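Local coordinates for peptidase M16 C-terminal domain-containing protein (Enterococcus faecalis, PDB 3D3Y) that is of unknown function but carries a peptidase M16 C-terminal domain, of the family's inactive type, and may bind a metal ion, at residues A[18-23]-A[206-211]; A[234-239]-A[264-269]; A[273-278]-A[308-313]. All blocks are in the same frame, centred on the assembly; numbering follows the deposited sequence.

Interaction 1: residues A[18-23]-A[206-211]. With EDO (1,2-ethanediol), chain F.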
loop_
_atom_site.group_PDB
_atom_site.type_symbol
_atom_site.label_atom_id
_atom_site.label_comp_id
_atom_site.label_asym_id
_atom_site.label_seq_id
_atom_site.Cartn_x
_atom_site.Cartn_y
_atom_site.Cartn_z
ATOM N N PRO A 18 -16.049 -14.387 11.717
ATOM C CA PRO A 18 -17.134 -14.105 12.653
ATOM C C PRO A 18 -16.602 -13.340 13.844
ATOM O O PRO A 18 -15.534 -13.658 14.361
ATOM C CB PRO A 18 -17.598 -15.508 13.120
ATOM C CG PRO A 18 -16.970 -16.458 12.182
ATOM C CD PRO A 18 -15.701 -15.817 11.714
ATOM N N THR A 19 -17.358 -12.344 14.284
ATOM C CA THR A 19 -16.990 -11.559 15.447
ATOM C C THR A 19 -18.223 -10.810 15.934
ATOM O O THR A 19 -19.108 -10.503 15.141
ATOM C CB THR A 19 -15.860 -10.560 15.129
ATOM O OG1 THR A 19 -15.621 -9.752 16.275
ATOM C CG2 THR A 19 -16.201 -9.642 13.908
ATOM N N GLU A 20 -18.290 -10.553 17.234
ATOM C CA GLU A 20 -19.375 -9.752 17.786
ATOM C C GLU A 20 -18.871 -8.351 18.168
ATOM O O GLU A 20 -19.559 -7.591 18.858
ATOM C CB GLU A 20 -19.985 -10.476 18.992
ATOM C CG GLU A 20 -20.909 -11.609 18.592
ATOM C CD GLU A 20 -21.456 -12.356 19.791
ATOM O OE1 GLU A 20 -20.646 -12.852 20.590
ATOM O OE2 GLU A 20 -22.697 -12.441 19.934
ATOM N N LYS A 21 -17.666 -8.023 17.703
ATOM C CA LYS A 21 -16.980 -6.804 18.083
ATOM C C LYS A 21 -17.626 -5.565 17.447
ATOM O O LYS A 21 -17.532 -4.470 18.006
ATOM C CB LYS A 21 -15.496 -6.908 17.698
ATOM C CG LYS A 21 -14.599 -5.787 18.225
ATOM C CD LYS A 21 -13.098 -6.189 18.225
ATOM C CE LYS A 21 -12.178 -4.971 18.512
ATOM N NZ LYS A 21 -10.896 -5.363 19.212
ATOM N N TYR A 22 -18.311 -5.763 16.319
ATOM C CA TYR A 22 -18.854 -4.653 15.508
ATOM C C TYR A 22 -20.352 -4.723 15.251
ATOM O O TYR A 22 -20.933 -5.799 15.255
ATOM C CB TYR A 22 -18.119 -4.570 14.175
ATOM C CG TYR A 22 -16.619 -4.500 14.376
ATOM C CD1 TYR A 22 -16.012 -3.333 14.874
ATOM C CD2 TYR A 22 -15.810 -5.606 14.102
ATOM C CE1 TYR A 22 -14.626 -3.267 15.077
ATOM C CE2 TYR A 22 -14.429 -5.556 14.308
ATOM C CZ TYR A 22 -13.847 -4.391 14.800
ATOM O OH TYR A 22 -12.486 -4.339 15.008
ATOM N N LYS A 23 -20.960 -3.566 14.987
ATOM C CA LYS A 23 -22.390 -3.474 14.681
ATOM C C LYS A 23 -22.604 -3.445 13.168
ATOM O O LYS A 23 -23.737 -3.451 12.686
ATOM C CB LYS A 23 -22.990 -2.211 15.320
ATOM C CG LYS A 23 -22.888 -2.170 16.832
ATOM C CD LYS A 23 -23.583 -0.927 17.375
ATOM C CE LYS A 23 -23.267 -0.733 18.825
ATOM N NZ LYS A 23 -23.970 -1.732 19.677
ATOM N N LEU A 206 -16.166 -9.700 7.528
ATOM C CA LEU A 206 -15.857 -9.552 8.940
ATOM C C LEU A 206 -17.058 -8.930 9.640
ATOM O O LEU A 206 -17.456 -7.774 9.335
ATOM C CB LEU A 206 -14.606 -8.677 9.134
ATOM C CG LEU A 206 -14.342 -8.174 10.565
ATOM C CD1 LEU A 206 -13.652 -9.250 11.344
ATOM C CD2 LEU A 206 -13.495 -6.940 10.554
ATOM N N GLY A 207 -17.633 -9.675 10.581
ATOM C CA GLY A 207 -18.790 -9.165 11.329
ATOM C C GLY A 207 -19.538 -10.302 12.006
ATOM O O GLY A 207 -19.066 -11.462 11.985
ATOM N N ASP A 208 -20.694 -9.980 12.597
ATOM C CA ASP A 208 -21.518 -10.982 13.269
ATOM C C ASP A 208 -22.323 -11.699 12.208
ATOM O O ASP A 208 -23.498 -11.415 11.990
ATOM C CB ASP A 208 -22.430 -10.330 14.315
ATOM C CG ASP A 208 -23.215 -11.353 15.147
ATOM O OD1 ASP A 208 -23.014 -12.581 15.007
ATOM O OD2 ASP A 208 -24.029 -10.910 15.972
ATOM N N VAL A 209 -21.649 -12.621 11.532
ATOM C CA VAL A 209 -22.211 -13.379 10.429
ATOM C C VAL A 209 -21.844 -14.854 10.615
ATOM O O VAL A 209 -20.925 -15.181 11.375
ATOM C CB VAL A 209 -21.637 -12.905 9.064
ATOM C CG1 VAL A 209 -22.127 -11.502 8.721
ATOM C CG2 VAL A 209 -20.108 -12.957 9.075
ATOM N N ASN A 210 -22.545 -15.728 9.898
ATOM C CA ASN A 210 -22.175 -17.145 9.820
ATOM C C ASN A 210 -21.913 -17.627 8.391
ATOM O O ASN A 210 -22.567 -17.182 7.425
ATOM C CB ASN A 210 -23.250 -18.008 10.455
ATOM C CG ASN A 210 -24.506 -18.055 9.628
ATOM O OD1 ASN A 210 -24.771 -19.043 8.948
ATOM N ND2 ASN A 210 -25.280 -16.979 9.661
ATOM N N GLU A 211 -20.937 -18.526 8.273
ATOM C CA GLU A 211 -20.553 -19.130 7.002
ATOM C C GLU A 211 -21.748 -19.691 6.227
ATOM O O GLU A 211 -21.871 -19.453 5.022
ATOM C CB GLU A 211 -19.524 -20.243 7.236
ATOM C CG GLU A 211 -18.951 -20.790 5.947
ATOM C CD GLU A 211 -17.736 -21.648 6.141
ATOM O OE1 GLU A 211 -17.873 -22.718 6.756
ATOM O OE2 GLU A 211 -16.647 -21.258 5.650
HETATM C C1 EDO F . -15.218 -11.197 19.541
HETATM O O1 EDO F . -16.601 -11.549 19.450
HETATM C C2 EDO F . -14.467 -11.670 18.302
HETATM O O2 EDO F . -13.133 -11.144 18.339
HETATM O O HOH W 1 -21.754 -7.191 12.456
#
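Pro18 and Gly207 form a parallel bridge where two neighbouring strands of the mixed six-stranded sheet, 12-18 and 200-207, run out together into loops. Past the bridge residues 18-23 turn back toward strand 24-34, which lies on the other side of 200-207, and so pass over the end of the strand between. Thr19 N donates to Gly207 O at 3.0 Å with an N-H...O angle of 146°, the donor lying well above the carbonyl plane. Pro18 CA brings a CA-H...O contact to the same oxygen at 3.3 Å, and Val209 N adds a weak bond as the chain bends through an inverse gamma turn centred on Asp208. The Thr19 side chain divides its branches: CG2 packs on Leu206 CD1 at 3.6 Å, while OG1, anti to the backbone N (chi1 175°), accepts from Lys21 N at 3.0 Å in an ST turn. The other methyl of Leu206, CD2, lies 4.1 Å from Tyr22 CE2, and the Tyr22 hydroxyl is tied to Asp366 O just before helix 368-380. A water accepts from Asp208 N and can donate to Tyr22 O, bridging the two loops beside the strand end. Glu20 N donates to O1 of an ethanediol, probably from the crystallisation liquor, at 3.0 Å. Glu20 and Asp208 extend side by side, OE2 and OD2 4.5 Å apart; these like charges probably disfavour close approach, so cohesion probably rests mainly on the backbone bond and the apolar contacts of Leu206, with the water adding a bridge.

Interaction 2: residues A[234-239]-A[264-269]; sequences FYNQPI and DIYYGD. With EDO (1,2-ethanediol), chain H.
Aromatic packing joins Phe234 to Tyr266. The rings meet obliquely, planes at 52° and centroids 5.1 Å apart, and the side chains run alongside one another in opposite senses. Tyr266 CB sits over the centre of the Phe234 face, a CH-pi contact of 4.0 Å to the ring centroid, while its CD1 approaches Phe234 CD1 at 3.6 Å. Farther round the Phe234 ring, CE1 touches Tyr267 CB and CZ lies 3.4 Å from Tyr267 O. The contact joins two loops of the M16-type domain, one leading into edge strand 244-251 and the other linking strand 255-262 to helix 272-284; the latter holds a type II beta turn, Tyr266 to Asp269, with Gly268 at positive phi. Among polar contacts, Tyr266 OH donates to Tyr235 O at 2.6 Å, the donor tilted 23° from the carbonyl plane. At the other end of Tyr266 its backbone N donates to Asp269 OD2 at 2.8 Å, meeting the carboxylate from above its plane. Asp269 OD1 accepts a weak bond from an ethanediol. Asn236 OD1 and Asp264 OD1, 3.3 Å apart, are both acceptors, the amide and carboxylate planes turned 45° from each other.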
loop_
_atom_site.group_PDB
_atom_site.type_symbol
_atom_site.label_atom_id
_atom_site.label_comp_id
_atom_site.label_asym_id
_atom_site.label_seq_id
_atom_site.Cartn_x
_atom_site.Cartn_y
_atom_site.Cartn_z
ATOM N N PHE A 234 7.126 -11.093 -2.289
ATOM C CA PHE A 234 8.297 -10.287 -1.997
ATOM C C PHE A 234 8.979 -9.897 -3.295
ATOM O O PHE A 234 8.924 -10.645 -4.290
ATOM C CB PHE A 234 9.286 -11.029 -1.084
ATOM C CG PHE A 234 8.755 -11.301 0.302
ATOM C CD1 PHE A 234 8.025 -10.341 0.998
ATOM C CD2 PHE A 234 8.997 -12.523 0.913
ATOM C CE1 PHE A 234 7.530 -10.596 2.305
ATOM C CE2 PHE A 234 8.511 -12.789 2.228
ATOM C CZ PHE A 234 7.780 -11.811 2.913
ATOM N N TYR A 235 9.614 -8.729 -3.290
ATOM C CA TYR A 235 10.510 -8.373 -4.394
ATOM C C TYR A 235 11.928 -8.252 -3.840
ATOM O O TYR A 235 12.142 -7.662 -2.779
ATOM C CB TYR A 235 10.106 -7.061 -5.076
ATOM C CG TYR A 235 11.146 -6.539 -6.064
ATOM C CD1 TYR A 235 11.112 -6.911 -7.423
ATOM C CD2 TYR A 235 12.173 -5.692 -5.637
ATOM C CE1 TYR A 235 12.070 -6.432 -8.337
ATOM C CE2 TYR A 235 13.138 -5.208 -6.543
ATOM C CZ TYR A 235 13.079 -5.579 -7.878
ATOM O OH TYR A 235 14.039 -5.072 -8.732
ATOM N N ASN A 236 12.875 -8.802 -4.596
ATOM C CA ASN A 236 14.293 -8.733 -4.285
ATOM C C ASN A 236 15.101 -8.402 -5.558
ATOM O O ASN A 236 14.668 -8.678 -6.687
ATOM C CB ASN A 236 14.740 -10.084 -3.678
ATOM C CG ASN A 236 16.214 -10.118 -3.352
ATOM O OD1 ASN A 236 16.680 -9.376 -2.470
ATOM N ND2 ASN A 236 16.974 -10.968 -4.073
ATOM N N GLN A 237 16.277 -7.819 -5.379
ATOM C CA GLN A 237 17.164 -7.540 -6.514
ATOM C C GLN A 237 18.588 -7.581 -6.007
ATOM O O GLN A 237 18.811 -7.392 -4.800
ATOM C CB GLN A 237 16.864 -6.163 -7.096
ATOM C CG GLN A 237 16.913 -5.037 -6.078
ATOM C CD GLN A 237 16.720 -3.671 -6.733
ATOM O OE1 GLN A 237 15.992 -3.538 -7.720
ATOM N NE2 GLN A 237 17.376 -2.657 -6.184
ATOM N N PRO A 238 19.559 -7.835 -6.902
ATOM C CA PRO A 238 20.945 -7.831 -6.442
ATOM C C PRO A 238 21.407 -6.469 -5.932
ATOM O O PRO A 238 20.951 -5.414 -6.430
ATOM C CB PRO A 238 21.735 -8.211 -7.700
ATOM C CG PRO A 238 20.748 -8.820 -8.613
ATOM C CD PRO A 238 19.464 -8.141 -8.340
ATOM N N ILE A 239 22.285 -6.514 -4.925
ATOM C CA ILE A 239 23.088 -5.370 -4.509
ATOM C C ILE A 239 24.075 -5.017 -5.636
ATOM O O ILE A 239 24.759 -5.902 -6.160
ATOM C CB ILE A 239 23.847 -5.679 -3.208
ATOM C CG1 ILE A 239 22.859 -5.797 -2.042
ATOM C CG2 ILE A 239 24.827 -4.577 -2.873
ATOM C CD1 ILE A 239 23.115 -6.989 -1.167
ATOM N N ASP A 264 17.685 -6.075 2.494
ATOM C CA ASP A 264 17.426 -7.500 2.390
ATOM C C ASP A 264 16.637 -8.072 3.608
ATOM O O ASP A 264 16.798 -9.230 3.946
ATOM C CB ASP A 264 18.771 -8.222 2.188
ATOM C CG ASP A 264 18.619 -9.613 1.594
ATOM O OD1 ASP A 264 17.812 -9.786 0.634
ATOM O OD2 ASP A 264 19.333 -10.528 2.084
ATOM N N ILE A 265 15.795 -7.264 4.266
ATOM C CA ILE A 265 15.005 -7.763 5.392
ATOM C C ILE A 265 13.508 -7.679 5.085
ATOM O O ILE A 265 13.006 -6.620 4.714
ATOM C CB ILE A 265 15.316 -7.010 6.709
ATOM C CG1 ILE A 265 16.784 -7.249 7.146
ATOM C CG2 ILE A 265 14.356 -7.444 7.830
ATOM C CD1 ILE A 265 17.258 -6.190 8.146
ATOM N N TYR A 266 12.803 -8.792 5.294
ATOM C CA TYR A 266 11.404 -8.919 4.861
ATOM C C TYR A 266 10.498 -9.289 5.999
ATOM O O TYR A 266 10.953 -9.764 7.046
ATOM C CB TYR A 266 11.268 -9.943 3.720
ATOM C CG TYR A 266 11.975 -9.452 2.467
ATOM C CD1 TYR A 266 11.265 -8.816 1.453
ATOM C CD2 TYR A 266 13.355 -9.589 2.324
ATOM C CE1 TYR A 266 11.909 -8.329 0.320
ATOM C CE2 TYR A 266 14.021 -9.107 1.187
ATOM C CZ TYR A 266 13.296 -8.483 0.198
ATOM O OH TYR A 266 13.931 -8.002 -0.923
ATOM N N TYR A 267 9.211 -9.061 5.789
ATOM C CA TYR A 267 8.179 -9.429 6.730
ATOM C C TYR A 267 8.391 -10.909 7.074
ATOM O O TYR A 267 8.582 -11.718 6.181
ATOM C CB TYR A 267 6.838 -9.254 6.043
ATOM C CG TYR A 267 5.644 -9.437 6.915
ATOM C CD1 TYR A 267 5.124 -8.376 7.657
ATOM C CD2 TYR A 267 5.015 -10.673 6.980
ATOM C CE1 TYR A 267 3.979 -8.556 8.450
ATOM C CE2 TYR A 267 3.887 -10.880 7.749
ATOM C CZ TYR A 267 3.368 -9.826 8.490
ATOM O OH TYR A 267 2.228 -10.075 9.217
ATOM N N GLY A 268 8.378 -11.245 8.356
ATOM C CA GLY A 268 8.615 -12.627 8.777
ATOM C C GLY A 268 10.070 -13.100 8.870
ATOM O O GLY A 268 10.326 -14.246 9.259
ATOM N N ASP A 269 11.026 -12.239 8.533
ATOM C CA ASP A 269 12.468 -12.588 8.619
ATOM C C ASP A 269 12.989 -12.441 10.049
ATOM O O ASP A 269 12.434 -11.705 10.848
ATOM C CB ASP A 269 13.312 -11.668 7.734
ATOM C CG ASP A 269 13.370 -12.116 6.271
ATOM O OD1 ASP A 269 12.821 -13.184 5.952
ATOM O OD2 ASP A 269 13.950 -11.365 5.435
HETATM C C1 EDO H . 16.767 -14.435 7.428
HETATM O O1 EDO H . 17.745 -13.862 8.294
HETATM C C2 EDO H . 15.570 -14.712 8.301
HETATM O O2 EDO H . 14.504 -15.230 7.526
#

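Interaction 3: residues A[273-278]-A[308-313]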
loop_
_atom_site.group_PDB
_atom_site.type_symbol
_atom_site.label_atom_id
_atom_site.label_comp_id
_atom_site.label_asym_id
_atom_site.label_seq_id
_atom_site.Cartn_x
_atom_site.Cartn_y
_atom_site.Cartn_z
ATOM N N PHE A 273 11.965 -7.522 13.384
ATOM C CA PHE A 273 11.704 -6.637 14.534
ATOM C C PHE A 273 12.869 -5.685 14.836
ATOM O O PHE A 273 12.658 -4.483 15.098
ATOM C CB PHE A 273 11.284 -7.455 15.781
ATOM C CG PHE A 273 9.918 -8.020 15.648
ATOM C CD1 PHE A 273 8.801 -7.261 16.022
ATOM C CD2 PHE A 273 9.723 -9.285 15.074
ATOM C CE1 PHE A 273 7.519 -7.752 15.846
ATOM C CE2 PHE A 273 8.435 -9.786 14.887
ATOM C CZ PHE A 273 7.343 -9.027 15.279
ATOM N N ALA A 274 14.094 -6.222 14.775
ATOM C CA ALA A 274 15.318 -5.404 14.884
ATOM C C ALA A 274 15.304 -4.224 13.889
ATOM O O ALA A 274 15.748 -3.127 14.203
ATOM C CB ALA A 274 16.563 -6.296 14.639
ATOM N N LEU A 275 14.784 -4.471 12.694
ATOM C CA LEU A 275 14.719 -3.411 11.657
ATOM C C LEU A 275 13.695 -2.337 12.036
ATOM O O LEU A 275 13.938 -1.132 11.868
ATOM C CB LEU A 275 14.405 -4.017 10.287
ATOM C CG LEU A 275 14.091 -3.014 9.162
ATOM C CD1 LEU A 275 15.385 -2.277 8.804
ATOM C CD2 LEU A 275 13.547 -3.790 7.940
ATOM N N GLN A 276 12.573 -2.776 12.613
ATOM C CA GLN A 276 11.554 -1.845 13.100
ATOM C C GLN A 276 12.213 -0.835 14.069
ATOM O O GLN A 276 12.019 0.373 13.961
ATOM C CB GLN A 276 10.431 -2.622 13.801
ATOM C CG GLN A 276 9.616 -3.559 12.894
ATOM C CD GLN A 276 8.766 -2.778 11.900
ATOM O OE1 GLN A 276 8.399 -1.617 12.148
ATOM N NE2 GLN A 276 8.463 -3.394 10.767
ATOM N N VAL A 277 13.004 -1.363 14.993
ATOM C CA VAL A 277 13.643 -0.558 16.012
ATOM C C VAL A 277 14.777 0.249 15.397
ATOM O O VAL A 277 14.882 1.451 15.671
ATOM C CB VAL A 277 14.110 -1.419 17.229
ATOM C CG1 VAL A 277 14.861 -0.551 18.284
ATOM C CG2 VAL A 277 12.904 -2.132 17.871
ATOM N N PHE A 278 15.599 -0.384 14.550
ATOM C CA PHE A 278 16.692 0.357 13.892
ATOM C C PHE A 278 16.140 1.592 13.184
ATOM O O PHE A 278 16.685 2.701 13.314
ATOM C CB PHE A 278 17.443 -0.504 12.876
ATOM C CG PHE A 278 18.265 0.321 11.922
ATOM C CD1 PHE A 278 19.568 0.732 12.267
ATOM C CD2 PHE A 278 17.730 0.726 10.698
ATOM C CE1 PHE A 278 20.328 1.538 11.389
ATOM C CE2 PHE A 278 18.475 1.532 9.823
ATOM C CZ PHE A 278 19.790 1.923 10.163
ATOM N N ILE A 308 10.807 2.293 5.993
ATOM C CA ILE A 308 11.159 0.920 5.552
ATOM C C ILE A 308 10.015 0.256 4.769
ATOM O O ILE A 308 8.848 0.569 4.977
ATOM C CB ILE A 308 11.565 -0.018 6.725
ATOM C CG1 ILE A 308 10.470 -0.033 7.813
ATOM C CG2 ILE A 308 12.903 0.429 7.279
ATOM C CD1 ILE A 308 10.671 -1.137 8.974
ATOM N N ASP A 309 10.376 -0.673 3.882
ATOM C CA ASP A 309 9.424 -1.469 3.161
ATOM C C ASP A 309 9.939 -2.897 3.291
ATOM O O ASP A 309 10.980 -3.261 2.718
ATOM C CB ASP A 309 9.388 -1.004 1.699
ATOM C CG ASP A 309 8.448 -1.825 0.817
ATOM O OD1 ASP A 309 8.209 -3.023 1.075
ATOM O OD2 ASP A 309 7.970 -1.251 -0.193
ATOM N N THR A 310 9.203 -3.692 4.057
ATOM C CA THR A 310 9.592 -5.072 4.383
ATOM C C THR A 310 8.967 -6.080 3.411
ATOM O O THR A 310 8.985 -7.309 3.660
ATOM C CB THR A 310 9.189 -5.422 5.844
ATOM O OG1 THR A 310 7.773 -5.288 5.976
ATOM C CG2 THR A 310 9.827 -4.432 6.817
ATOM N N PHE A 311 8.394 -5.575 2.318
ATOM C CA PHE A 311 7.996 -6.424 1.193
ATOM C C PHE A 311 8.912 -6.276 -0.052
ATOM O O PHE A 311 8.971 -7.176 -0.902
ATOM C CB PHE A 311 6.491 -6.232 0.892
ATOM C CG PHE A 311 5.591 -6.716 2.039
ATOM C CD1 PHE A 311 4.892 -7.909 1.933
ATOM C CD2 PHE A 311 5.516 -6.010 3.236
ATOM C CE1 PHE A 311 4.092 -8.368 3.003
ATOM C CE2 PHE A 311 4.744 -6.483 4.318
ATOM C CZ PHE A 311 4.028 -7.638 4.186
ATOM N N ARG A 312 9.653 -5.174 -0.128
ATOM C CA ARG A 312 10.589 -4.957 -1.237
ATOM C C ARG A 312 12.044 -4.831 -0.759
ATOM O O ARG A 312 12.921 -4.556 -1.570
ATOM C CB ARG A 312 10.185 -3.735 -2.107
ATOM C CG ARG A 312 8.840 -3.877 -2.796
ATOM C CD ARG A 312 8.527 -2.712 -3.727
ATOM N NE ARG A 312 8.374 -1.442 -3.036
ATOM C CZ ARG A 312 8.331 -0.272 -3.670
ATOM N NH1 ARG A 312 8.446 -0.233 -4.998
ATOM N NH2 ARG A 312 8.172 0.840 -2.986
ATOM N N GLY A 313 12.287 -5.011 0.545
ATOM C CA GLY A 313 13.657 -5.108 1.119
ATOM C C GLY A 313 14.565 -3.884 0.980
ATOM O O GLY A 313 15.757 -4.007 0.678
#
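Leu275 CG stands anti to the backbone N (chi1 171°), while Ile308 CG1 takes the position between its backbone N and carbonyl carbon (chi1 54°); the two side chains meet tip to tip. Leu275 CG meets Ile308 CD1 at 3.9 Å, and Leu275 CD1 lies 4.0 Å from Ile308 CG2, so both branches of the isoleucine are engaged. The other leucine methyl, CD2, slides past Thr310 CG2 at 3.9 Å. Gln276 bends at chi2 and lies roughly perpendicular to Ile308, setting its amide against the same terminal methyl: NE2 is 3.6 Å from Ile308 CD1. Here the amide makes van der Waals contact with an apolar group. Leu275 and Ile308 continue the core, toward Val406 of helix 400-409 and Met315 of strand 314-321 respectively. The strand end is shaped by Asp309, whose side chain starts away from the helix. Its OD1 accepts from Phe311 N at 2.8 Å and from Arg312 N at 2.9 Å, an Asx turn with an Asx motif, and its OD2 forms a salt bridge with Arg312 NE at 2.9 Å, nearly straight at 172°. Thus the carboxylate grips the turn between strands 303-309 and 314-321 while Ile308 and Thr310 face the helix. The whole is a helix-on-sheet contact, with helix 272-284 packed at an edge strand of the five-stranded sheet in the M16-type alpha/beta domain.

Interactions 1, 2 and 3 follow one another along the chain, each closing before the next opens. Interaction 1 belongs to the six-stranded sheet; its centre lies about 36 Å from that of interaction 2 and about 33 Å from that of interaction 3, without touching either. Interactions 2 and 3 are neighbours, centres about 10 Å apart, around the five-stranded sheet. There the turn 308-313 is shared: probable backbone hydrogen bonds run from Tyr267 N to Thr310 O and from Tyr235 N to Phe311 O, and Tyr266 packs near Gly313. One turn therefore ties both loops of interaction 2 to the edge hairpin, whereas interaction 1 joins loops at an end of the six-stranded sheet, so the contacts lie in two separate sheet-based parts of the chain.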